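Local coordinates for protein cystalysin (Treponema denticola, PDB 1C7N) that is a pyridoxal-5'-phosphate enzyme of the class I and II aminotransferase family, with a mostly parallel central sheet, at residues 205-210 with 214-219; 146-151 with 321-326; 77-80 with 84-87. All blocks are in the same frame, centred on the assembly; numbering follows the deposited sequence.

Contact 1. Residues 205-210 with 214-219; sequences IHFDLI and YEHTVF. With PLP (pyridoxal-5'-phosphate), chain I.
Phe207 and His216 form the tight half of this contact. It lies in the loop that leaves strand 199-203 of the seven-stranded sheet and runs to helix 224-227. Such a sheet is typical of fold type I pyridoxal-5'-phosphate enzymes. Phe207 CB sits over the centre of the His216 imidazole, 3.4 Å from the ring centroid and 8° off the normal. This is a close CH-pi contact. The phenyl ring turns its edge toward the same imidazole as an offset edge-to-face pair, with centroids 5.6 Å apart and planes at 82°. His216 CG is anti to the backbone N (chi1 179°), which carries the imidazole across to Phe207. Its NE2 is hydrogen-bonded to Ser172 O, and this should fix the rotation of the ring. Phe207 CD1 also packs against Val218 CG2 at 4.2 Å, and the phenyl ring stacks on His83.

The outer half is looser and more open to solvent. Ile210 is partly exposed and touches with the ends of its branches: CG2 meets Tyr214 CB at 3.6 Å, and CD1 meets His216 CB at 3.9 Å. The ring of Tyr214 leads away from 205-210, and Glu215 points outward. No hydrogen bond joins 205-210 to 214-219; the contact between them is packing. Residues 205-210 hold their own shape through a type I beta turn from His206 to Leu209, closed by Leu209 N to His206 O at 3.1 Å. Ile205, just before the turn, and His206, its first residue, belong to the pyridoxal-5'-phosphate pocket. There Ile205 CG2 lies over one face of the pyridine ring, 3.7 Å from C2 of pyridoxal-5'-phosphate.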
loop_
_atom_site.group_PDB
_atom_site.type_symbol
_atom_site.label_atom_id
_atom_site.label_comp_id
_atom_site.label_asym_id
_atom_site.label_seq_id
_atom_site.Cartn_x
_atom_site.Cartn_y
_atom_site.Cartn_z
ATOM N N ILE A 205 -15.217 -1.678 9.722
ATOM C CA ILE A 205 -14.643 -2.728 8.895
ATOM C C ILE A 205 -15.316 -4.077 9.113
ATOM O O ILE A 205 -15.335 -4.910 8.211
ATOM C CB ILE A 205 -13.120 -2.873 9.115
ATOM C CG1 ILE A 205 -12.540 -3.744 7.998
ATOM C CG2 ILE A 205 -12.834 -3.491 10.475
ATOM C CD1 ILE A 205 -11.052 -3.825 7.984
ATOM N N HIS A 206 -15.874 -4.289 10.305
ATOM C CA HIS A 206 -16.555 -5.542 10.613
ATOM C C HIS A 206 -18.050 -5.475 10.311
ATOM O O HIS A 206 -18.799 -6.357 10.743
ATOM C CB HIS A 206 -16.426 -5.897 12.098
ATOM C CG HIS A 206 -15.029 -6.177 12.555
ATOM N ND1 HIS A 206 -14.205 -5.202 13.075
ATOM C CD2 HIS A 206 -14.336 -7.337 12.635
ATOM C CE1 HIS A 206 -13.069 -5.752 13.463
ATOM N NE2 HIS A 206 -13.122 -7.046 13.207
ATOM N N PHE A 207 -18.512 -4.467 9.577
ATOM C CA PHE A 207 -19.958 -4.385 9.379
ATOM C C PHE A 207 -20.665 -5.458 8.544
ATOM O O PHE A 207 -21.894 -5.474 8.499
ATOM C CB PHE A 207 -20.393 -2.955 8.954
ATOM C CG PHE A 207 -20.073 -2.572 7.525
ATOM C CD1 PHE A 207 -20.495 -1.334 7.038
ATOM C CD2 PHE A 207 -19.376 -3.416 6.673
ATOM C CE1 PHE A 207 -20.225 -0.940 5.721
ATOM C CE2 PHE A 207 -19.102 -3.031 5.353
ATOM C CZ PHE A 207 -19.529 -1.793 4.881
ATOM N N ASP A 208 -19.917 -6.367 7.916
ATOM C CA ASP A 208 -20.549 -7.446 7.147
ATOM C C ASP A 208 -20.559 -8.731 7.966
ATOM O O ASP A 208 -21.182 -9.718 7.573
ATOM C CB ASP A 208 -19.805 -7.740 5.841
ATOM C CG ASP A 208 -19.765 -6.558 4.908
ATOM O OD1 ASP A 208 -20.825 -5.946 4.672
ATOM O OD2 ASP A 208 -18.669 -6.250 4.398
ATOM N N LEU A 209 -19.855 -8.723 9.095
ATOM C CA LEU A 209 -19.764 -9.900 9.954
ATOM C C LEU A 209 -20.670 -9.766 11.169
ATOM O O LEU A 209 -20.209 -9.560 12.299
ATOM C CB LEU A 209 -18.303 -10.112 10.379
ATOM C CG LEU A 209 -17.362 -10.414 9.203
ATOM C CD1 LEU A 209 -15.917 -10.143 9.587
ATOM C CD2 LEU A 209 -17.541 -11.853 8.757
ATOM N N ILE A 210 -21.971 -9.889 10.917
ATOM C CA ILE A 210 -22.991 -9.773 11.955
ATOM C C ILE A 210 -23.618 -11.135 12.232
ATOM O O ILE A 210 -23.932 -11.880 11.302
ATOM C CB ILE A 210 -24.109 -8.801 11.513
ATOM C CG1 ILE A 210 -23.496 -7.485 11.025
ATOM C CG2 ILE A 210 -25.076 -8.549 12.667
ATOM C CD1 ILE A 210 -22.666 -6.761 12.070
ATOM N N TYR A 214 -28.992 -9.876 14.749
ATOM C CA TYR A 214 -28.555 -8.500 14.915
ATOM C C TYR A 214 -28.524 -7.742 13.596
ATOM O O TYR A 214 -28.436 -8.343 12.523
ATOM C CB TYR A 214 -27.194 -8.471 15.610
ATOM C CG TYR A 214 -27.264 -9.171 16.941
ATOM C CD1 TYR A 214 -26.939 -10.523 17.058
ATOM C CD2 TYR A 214 -27.761 -8.513 18.068
ATOM C CE1 TYR A 214 -27.115 -11.204 18.263
ATOM C CE2 TYR A 214 -27.941 -9.182 19.274
ATOM C CZ TYR A 214 -27.619 -10.524 19.365
ATOM O OH TYR A 214 -27.820 -11.185 20.551
ATOM N N GLU A 215 -28.620 -6.420 13.695
ATOM C CA GLU A 215 -28.645 -5.546 12.529
ATOM C C GLU A 215 -27.665 -4.390 12.679
ATOM O O GLU A 215 -27.746 -3.631 13.643
ATOM C CB GLU A 215 -30.048 -4.952 12.350
ATOM C CG GLU A 215 -31.203 -5.941 12.365
ATOM C CD GLU A 215 -31.261 -6.807 11.125
ATOM O OE1 GLU A 215 -30.882 -6.321 10.035
ATOM O OE2 GLU A 215 -31.705 -7.968 11.238
ATOM N N HIS A 216 -26.759 -4.243 11.719
ATOM C CA HIS A 216 -25.800 -3.149 11.750
ATOM C C HIS A 216 -26.399 -1.904 11.102
ATOM O O HIS A 216 -27.103 -1.987 10.095
ATOM C CB HIS A 216 -24.512 -3.529 11.016
ATOM C CG HIS A 216 -23.489 -2.431 10.984
ATOM N ND1 HIS A 216 -23.499 -1.428 10.038
ATOM C CD2 HIS A 216 -22.453 -2.154 11.813
ATOM C CE1 HIS A 216 -22.515 -0.582 10.285
ATOM N NE2 HIS A 216 -21.866 -1.000 11.357
ATOM N N THR A 217 -26.119 -0.756 11.699
ATOM C CA THR A 217 -26.592 0.519 11.182
ATOM C C THR A 217 -25.374 1.382 10.882
ATOM O O THR A 217 -24.610 1.714 11.788
ATOM C CB THR A 217 -27.459 1.262 12.218
ATOM O OG1 THR A 217 -28.626 0.485 12.520
ATOM C CG2 THR A 217 -27.879 2.625 11.675
ATOM N N VAL A 218 -25.174 1.725 9.614
ATOM C CA VAL A 218 -24.050 2.579 9.248
ATOM C C VAL A 218 -24.322 3.903 9.952
ATOM O O VAL A 218 -25.332 4.566 9.695
ATOM C CB VAL A 218 -23.976 2.797 7.721
ATOM C CG1 VAL A 218 -22.933 3.845 7.398
ATOM C CG2 VAL A 218 -23.632 1.487 7.030
ATOM N N PHE A 219 -23.421 4.276 10.851
ATOM C CA PHE A 219 -23.573 5.491 11.638
ATOM C C PHE A 219 -23.969 6.751 10.868
ATOM O O PHE A 219 -24.961 7.397 11.211
ATOM C CB PHE A 219 -22.292 5.748 12.433
ATOM C CG PHE A 219 -22.523 6.408 13.768
ATOM C CD1 PHE A 219 -21.524 6.399 14.735
ATOM C CD2 PHE A 219 -23.734 7.034 14.060
ATOM C CE1 PHE A 219 -21.725 7.000 15.978
ATOM C CE2 PHE A 219 -23.947 7.640 15.301
ATOM C CZ PHE A 219 -22.941 7.623 16.260
HETATM N N1 PLP I . -10.083 -1.810 12.408
HETATM C C2 PLP I . -10.488 -2.827 13.294
HETATM C C2A PLP I . -11.462 -2.390 14.373
HETATM C C3 PLP I . -10.000 -4.176 12.997
HETATM O O3 PLP I . -10.325 -5.070 13.933
HETATM C C4 PLP I . -9.212 -4.398 11.842
HETATM C C4A PLP I . -8.786 -5.742 11.457
HETATM C C5 PLP I . -8.886 -3.227 10.967
HETATM C C6 PLP I . -9.307 -1.969 11.287
HETATM C C5A PLP I . -8.367 -3.566 9.572
HETATM O O4P PLP I . -7.179 -3.085 9.082
HETATM P P PLP I . -6.925 -3.508 7.533
HETATM O O1P PLP I . -5.506 -3.204 7.367
HETATM O O2P PLP I . -7.806 -2.636 6.657
HETATM O O3P PLP I . -7.216 -4.931 7.330
#

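Contact 2. Residues 146-151 with 321-326; sequences DGYYTI and LIEGTY
Tyr148 and Glu323 meet through one hydrogen bond. Tyr148 OH donates to Glu323 OE2 over 3.1 Å. The hydroxyl reaches OE2 on its syn side, 26° out of the carboxylate plane. OE2 itself lies at the edge of the phenol ring, near its plane, with Tyr148 CE1 3.7 Å away. Ring and carboxylate are turned 63° against each other, so the groups do not stack. Glu323 gets its reach from a chain extended beyond CG (chi2 -176°).

The ionic interaction is made at the other oxygen. Glu323 OE1 forms a salt bridge with Arg179 NE and also accepts a hydrogen bond from Val180 N. These partners hold the carboxylate and probably favour its ionised form.

Backbone geometry places the tyrosine. Tyr148 opens the second strand of a two-stranded antiparallel beta hairpin, 143-145 with 148-150, and Gly147 takes positive phi in the connecting turn. The backbones of Thr150 and Leu143 are hydrogen-bonded across the hairpin. In the loop before strand 327-331, the backbone of Glu323 is hydrogen-bonded to Gly178 and Met211.

No apolar side-chain pair is made. The segments bury 61 Å² in all, between an exposed Tyr148 and a buried Glu323.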
loop_
_atom_site.group_PDB
_atom_site.type_symbol
_atom_site.label_atom_id
_atom_site.label_comp_id
_atom_site.label_asym_id
_atom_site.label_seq_id
_atom_site.Cartn_x
_atom_site.Cartn_y
_atom_site.Cartn_z
ATOM N N ASP A 146 -22.211 -8.166 33.793
ATOM C CA ASP A 146 -22.361 -9.581 33.471
ATOM C C ASP A 146 -22.025 -9.873 32.013
ATOM O O ASP A 146 -22.744 -10.602 31.331
ATOM C CB ASP A 146 -23.785 -10.062 33.782
ATOM C CG ASP A 146 -24.133 -9.946 35.257
ATOM O OD1 ASP A 146 -24.728 -8.923 35.655
ATOM O OD2 ASP A 146 -23.803 -10.874 36.022
ATOM N N GLY A 147 -20.926 -9.288 31.542
ATOM C CA GLY A 147 -20.498 -9.511 30.172
ATOM C C GLY A 147 -21.091 -8.602 29.113
ATOM O O GLY A 147 -20.597 -8.588 27.986
ATOM N N TYR A 148 -22.137 -7.846 29.439
ATOM C CA TYR A 148 -22.727 -6.962 28.436
ATOM C C TYR A 148 -22.133 -5.562 28.507
ATOM O O TYR A 148 -22.133 -4.928 29.567
ATOM C CB TYR A 148 -24.245 -6.873 28.590
ATOM C CG TYR A 148 -24.911 -6.430 27.310
ATOM C CD1 TYR A 148 -24.962 -7.283 26.207
ATOM C CD2 TYR A 148 -25.435 -5.144 27.173
ATOM C CE1 TYR A 148 -25.510 -6.872 24.998
ATOM C CE2 TYR A 148 -25.988 -4.719 25.961
ATOM C CZ TYR A 148 -26.017 -5.591 24.880
ATOM O OH TYR A 148 -26.534 -5.196 23.670
ATOM N N TYR A 149 -21.639 -5.085 27.366
ATOM C CA TYR A 149 -21.019 -3.768 27.277
ATOM C C TYR A 149 -21.918 -2.667 26.718
ATOM O O TYR A 149 -22.575 -2.847 25.695
ATOM C CB TYR A 149 -19.739 -3.851 26.436
ATOM C CG TYR A 149 -18.591 -4.532 27.142
ATOM C CD1 TYR A 149 -18.468 -5.924 27.150
ATOM C CD2 TYR A 149 -17.638 -3.782 27.831
ATOM C CE1 TYR A 149 -17.419 -6.549 27.828
ATOM C CE2 TYR A 149 -16.593 -4.395 28.513
ATOM C CZ TYR A 149 -16.486 -5.774 28.508
ATOM O OH TYR A 149 -15.447 -6.365 29.180
ATOM N N THR A 150 -21.922 -1.522 27.395
ATOM C CA THR A 150 -22.725 -0.372 26.988
ATOM C C THR A 150 -21.925 0.928 27.088
ATOM O O THR A 150 -20.899 0.988 27.766
ATOM C CB THR A 150 -23.994 -0.244 27.861
ATOM O OG1 THR A 150 -23.621 -0.273 29.248
ATOM C CG2 THR A 150 -24.963 -1.384 27.564
ATOM N N ILE A 151 -22.416 1.964 26.416
ATOM C CA ILE A 151 -21.767 3.275 26.383
ATOM C C ILE A 151 -22.034 4.130 27.622
ATOM O O ILE A 151 -23.152 4.167 28.128
ATOM C CB ILE A 151 -22.242 4.079 25.152
ATOM C CG1 ILE A 151 -21.970 3.287 23.868
ATOM C CG2 ILE A 151 -21.558 5.432 25.113
ATOM C CD1 ILE A 151 -20.515 3.045 23.589
ATOM N N LEU A 321 -22.318 -15.133 23.774
ATOM C CA LEU A 321 -22.406 -15.021 22.325
ATOM C C LEU A 321 -22.147 -13.563 21.967
ATOM O O LEU A 321 -22.385 -12.669 22.776
ATOM C CB LEU A 321 -23.800 -15.436 21.835
ATOM C CG LEU A 321 -24.252 -16.857 22.180
ATOM C CD1 LEU A 321 -25.562 -17.151 21.457
ATOM C CD2 LEU A 321 -23.186 -17.871 21.771
ATOM N N ILE A 322 -21.649 -13.319 20.761
ATOM C CA ILE A 322 -21.375 -11.959 20.316
ATOM C C ILE A 322 -22.419 -11.543 19.285
ATOM O O ILE A 322 -23.141 -12.383 18.754
ATOM C CB ILE A 322 -19.979 -11.862 19.689
ATOM C CG1 ILE A 322 -19.850 -12.894 18.566
ATOM C CG2 ILE A 322 -18.907 -12.081 20.764
ATOM C CD1 ILE A 322 -18.503 -12.887 17.881
ATOM N N GLU A 323 -22.492 -10.249 19.001
ATOM C CA GLU A 323 -23.459 -9.737 18.037
ATOM C C GLU A 323 -22.832 -9.559 16.649
ATOM O O GLU A 323 -23.513 -9.695 15.626
ATOM C CB GLU A 323 -24.019 -8.399 18.532
ATOM C CG GLU A 323 -24.383 -8.399 20.016
ATOM C CD GLU A 323 -25.033 -7.101 20.475
ATOM O OE1 GLU A 323 -24.655 -6.023 19.964
ATOM O OE2 GLU A 323 -25.912 -7.159 21.361
ATOM N N GLY A 324 -21.534 -9.269 16.626
ATOM C CA GLY A 324 -20.821 -9.062 15.375
ATOM C C GLY A 324 -19.348 -9.409 15.476
ATOM O O GLY A 324 -18.837 -9.630 16.572
ATOM N N THR A 325 -18.667 -9.413 14.329
ATOM C CA THR A 325 -17.253 -9.780 14.206
ATOM C C THR A 325 -17.189 -11.287 14.462
ATOM O O THR A 325 -18.180 -11.888 14.888
ATOM C CB THR A 325 -16.323 -9.100 15.268
ATOM O OG1 THR A 325 -16.446 -9.790 16.519
ATOM C CG2 THR A 325 -16.659 -7.619 15.450
ATOM N N TYR A 326 -16.038 -11.902 14.190
ATOM C CA TYR A 326 -15.865 -13.325 14.471
ATOM C C TYR A 326 -14.891 -13.481 15.641
ATOM O O TYR A 326 -14.264 -14.524 15.809
ATOM C CB TYR A 326 -15.354 -14.101 13.246
ATOM C CG TYR A 326 -14.086 -13.592 12.574
ATOM C CD1 TYR A 326 -14.138 -13.047 11.292
ATOM C CD2 TYR A 326 -12.836 -13.705 13.189
ATOM C CE1 TYR A 326 -12.985 -12.629 10.630
ATOM C CE2 TYR A 326 -11.667 -13.285 12.537
ATOM C CZ TYR A 326 -11.755 -12.746 11.254
ATOM O OH TYR A 326 -10.628 -12.311 10.598
#

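Contact 3. Residues 77-80 with 84-87; sequences KWMK and QWDI
Met79 and Trp85 are joined by backbone and side chain alike where helix 69-83 ends. Met79 O accepts Trp85 N at 3.0 Å. The N-H points well at the oxygen (154°), but the donor stands above the carbonyl plane. One residue on, Lys80 O accepts Gln84 N at 2.9 Å. This is an ordinary i to i-4 helical bond, more bent at 131°. Two late helical carbonyls are thus satisfied by the chain that follows. Gln84 N also comes near Met79 O, but the angle is too poor for a bond. Trp85 O accepts no hydrogen bond from this helix segment, and takes instead a CA-H contact from Lys80 CA at 3.5 Å. Nearby, Trp78 NE1 has its acceptor in Asp208 OD1.

The side chains of Met79 and Trp85 run side by side. A bend at chi2 (-45°) leaves Met79 SD against the six-membered ring, 3.6 Å from Trp85 CE3, in an oblique Met-aromatic contact. Met79 CG touches Ile87 CD1 at 3.7 Å. Ile87 CG2 in turn lies over a face of the indole. Trp85 also packs on Val218.

Gln84, the first residue past the helix, has positive phi, which turns the chain back beside the helix. With its N bonded 5→1 to Lys80 O, this is the pattern of an alpha-L C-cap.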
loop_
_atom_site.group_PDB
_atom_site.type_symbol
_atom_site.label_atom_id
_atom_site.label_comp_id
_atom_site.label_asym_id
_atom_site.label_seq_id
_atom_site.Cartn_x
_atom_site.Cartn_y
_atom_site.Cartn_z
ATOM N N LYS A 77 -22.997 0.029 -4.722
ATOM C CA LYS A 77 -24.076 -0.950 -4.760
ATOM C C LYS A 77 -24.060 -1.824 -3.504
ATOM O O LYS A 77 -25.108 -2.159 -2.960
ATOM C CB LYS A 77 -23.953 -1.826 -6.012
ATOM C CG LYS A 77 -25.164 -2.714 -6.270
ATOM C CD LYS A 77 -25.025 -3.485 -7.574
ATOM C CE LYS A 77 -26.357 -4.069 -8.023
ATOM N NZ LYS A 77 -26.973 -4.969 -7.008
ATOM N N TRP A 78 -22.872 -2.197 -3.044
ATOM C CA TRP A 78 -22.765 -3.015 -1.837
ATOM C C TRP A 78 -23.334 -2.255 -0.632
ATOM O O TRP A 78 -24.087 -2.810 0.163
ATOM C CB TRP A 78 -21.300 -3.402 -1.588
ATOM C CG TRP A 78 -21.071 -4.266 -0.365
ATOM C CD1 TRP A 78 -20.694 -3.849 0.879
ATOM C CD2 TRP A 78 -21.166 -5.695 -0.296
ATOM N NE1 TRP A 78 -20.542 -4.931 1.719
ATOM C CE2 TRP A 78 -20.826 -6.075 1.023
ATOM C CE3 TRP A 78 -21.504 -6.692 -1.222
ATOM C CZ2 TRP A 78 -20.809 -7.411 1.439
ATOM C CZ3 TRP A 78 -21.488 -8.021 -0.807
ATOM C CH2 TRP A 78 -21.142 -8.366 0.512
ATOM N N MET A 79 -22.993 -0.978 -0.506
ATOM C CA MET A 79 -23.499 -0.188 0.613
ATOM C C MET A 79 -25.020 -0.101 0.580
ATOM O O MET A 79 -25.667 -0.130 1.625
ATOM C CB MET A 79 -22.916 1.223 0.599
ATOM C CG MET A 79 -21.404 1.269 0.691
ATOM S SD MET A 79 -20.730 0.158 1.956
ATOM C CE MET A 79 -19.025 0.075 1.398
ATOM N N LYS A 80 -25.584 0.001 -0.622
ATOM C CA LYS A 80 -27.033 0.099 -0.767
ATOM C C LYS A 80 -27.744 -1.197 -0.418
ATOM O O LYS A 80 -28.559 -1.235 0.497
ATOM C CB LYS A 80 -27.412 0.497 -2.197
ATOM C CG LYS A 80 -28.920 0.524 -2.420
ATOM C CD LYS A 80 -29.297 0.816 -3.862
ATOM C CE LYS A 80 -30.809 0.736 -4.050
ATOM N NZ LYS A 80 -31.524 1.588 -3.053
ATOM N N GLN A 84 -28.492 -0.447 3.309
ATOM C CA GLN A 84 -29.478 0.630 3.124
ATOM C C GLN A 84 -28.754 1.964 3.235
ATOM O O GLN A 84 -29.279 2.921 3.806
ATOM C CB GLN A 84 -30.546 0.593 4.219
ATOM C CG GLN A 84 -31.169 -0.750 4.487
ATOM C CD GLN A 84 -31.941 -0.762 5.796
ATOM O OE1 GLN A 84 -31.384 -0.478 6.865
ATOM N NE2 GLN A 84 -33.227 -1.091 5.722
ATOM N N TRP A 85 -27.546 2.019 2.690
ATOM C CA TRP A 85 -26.730 3.216 2.763
ATOM C C TRP A 85 -26.522 3.818 1.383
ATOM O O TRP A 85 -25.934 3.191 0.502
ATOM C CB TRP A 85 -25.394 2.847 3.403
ATOM C CG TRP A 85 -24.484 3.988 3.679
ATOM C CD1 TRP A 85 -24.827 5.301 3.845
ATOM C CD2 TRP A 85 -23.073 3.909 3.892
ATOM N NE1 TRP A 85 -23.710 6.044 4.148
ATOM C CE2 TRP A 85 -22.621 5.212 4.185
ATOM C CE3 TRP A 85 -22.145 2.858 3.865
ATOM C CZ2 TRP A 85 -21.276 5.493 4.452
ATOM C CZ3 TRP A 85 -20.810 3.139 4.133
ATOM C CH2 TRP A 85 -20.390 4.444 4.423
ATOM N N ASP A 86 -27.004 5.046 1.208
ATOM C CA ASP A 86 -26.900 5.752 -0.065
ATOM C C ASP A 86 -25.668 6.656 -0.139
ATOM O O ASP A 86 -25.640 7.733 0.460
ATOM C CB ASP A 86 -28.165 6.589 -0.286
ATOM C CG ASP A 86 -28.253 7.165 -1.685
ATOM O OD1 ASP A 86 -29.136 8.019 -1.912
ATOM O OD2 ASP A 86 -27.453 6.765 -2.560
ATOM N N ILE A 87 -24.644 6.215 -0.864
ATOM C CA ILE A 87 -23.436 7.018 -1.017
ATOM C C ILE A 87 -23.249 7.312 -2.497
ATOM O O ILE A 87 -23.967 6.772 -3.336
ATOM C CB ILE A 87 -22.179 6.283 -0.497
ATOM C CG1 ILE A 87 -21.862 5.079 -1.386
ATOM C CG2 ILE A 87 -22.402 5.828 0.937
ATOM C CD1 ILE A 87 -20.527 4.407 -1.070
#

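From the N terminus, contact 3 comes first and folds the chain after helix 69-83 back on its last turn. Contact 2 opens next, on the hairpin strand 148-150, and closes only at the loop before strand 327-331. Contact 1 is nested inside that long span and closes a short loop after strand 199-203. It is also the hub. Residues 205-210 probably bond to contact 2 through Leu209 O and Thr325 N, 2.6 Å apart, while Phe207 CZ reaches Met79 SD of contact 3 at 3.7 Å. Contacts 2 and 3 do not touch, their nearest atoms being about 13 Å apart. The loop near pyridoxal-5'-phosphate thus connects the helix end to the 321-326 loop.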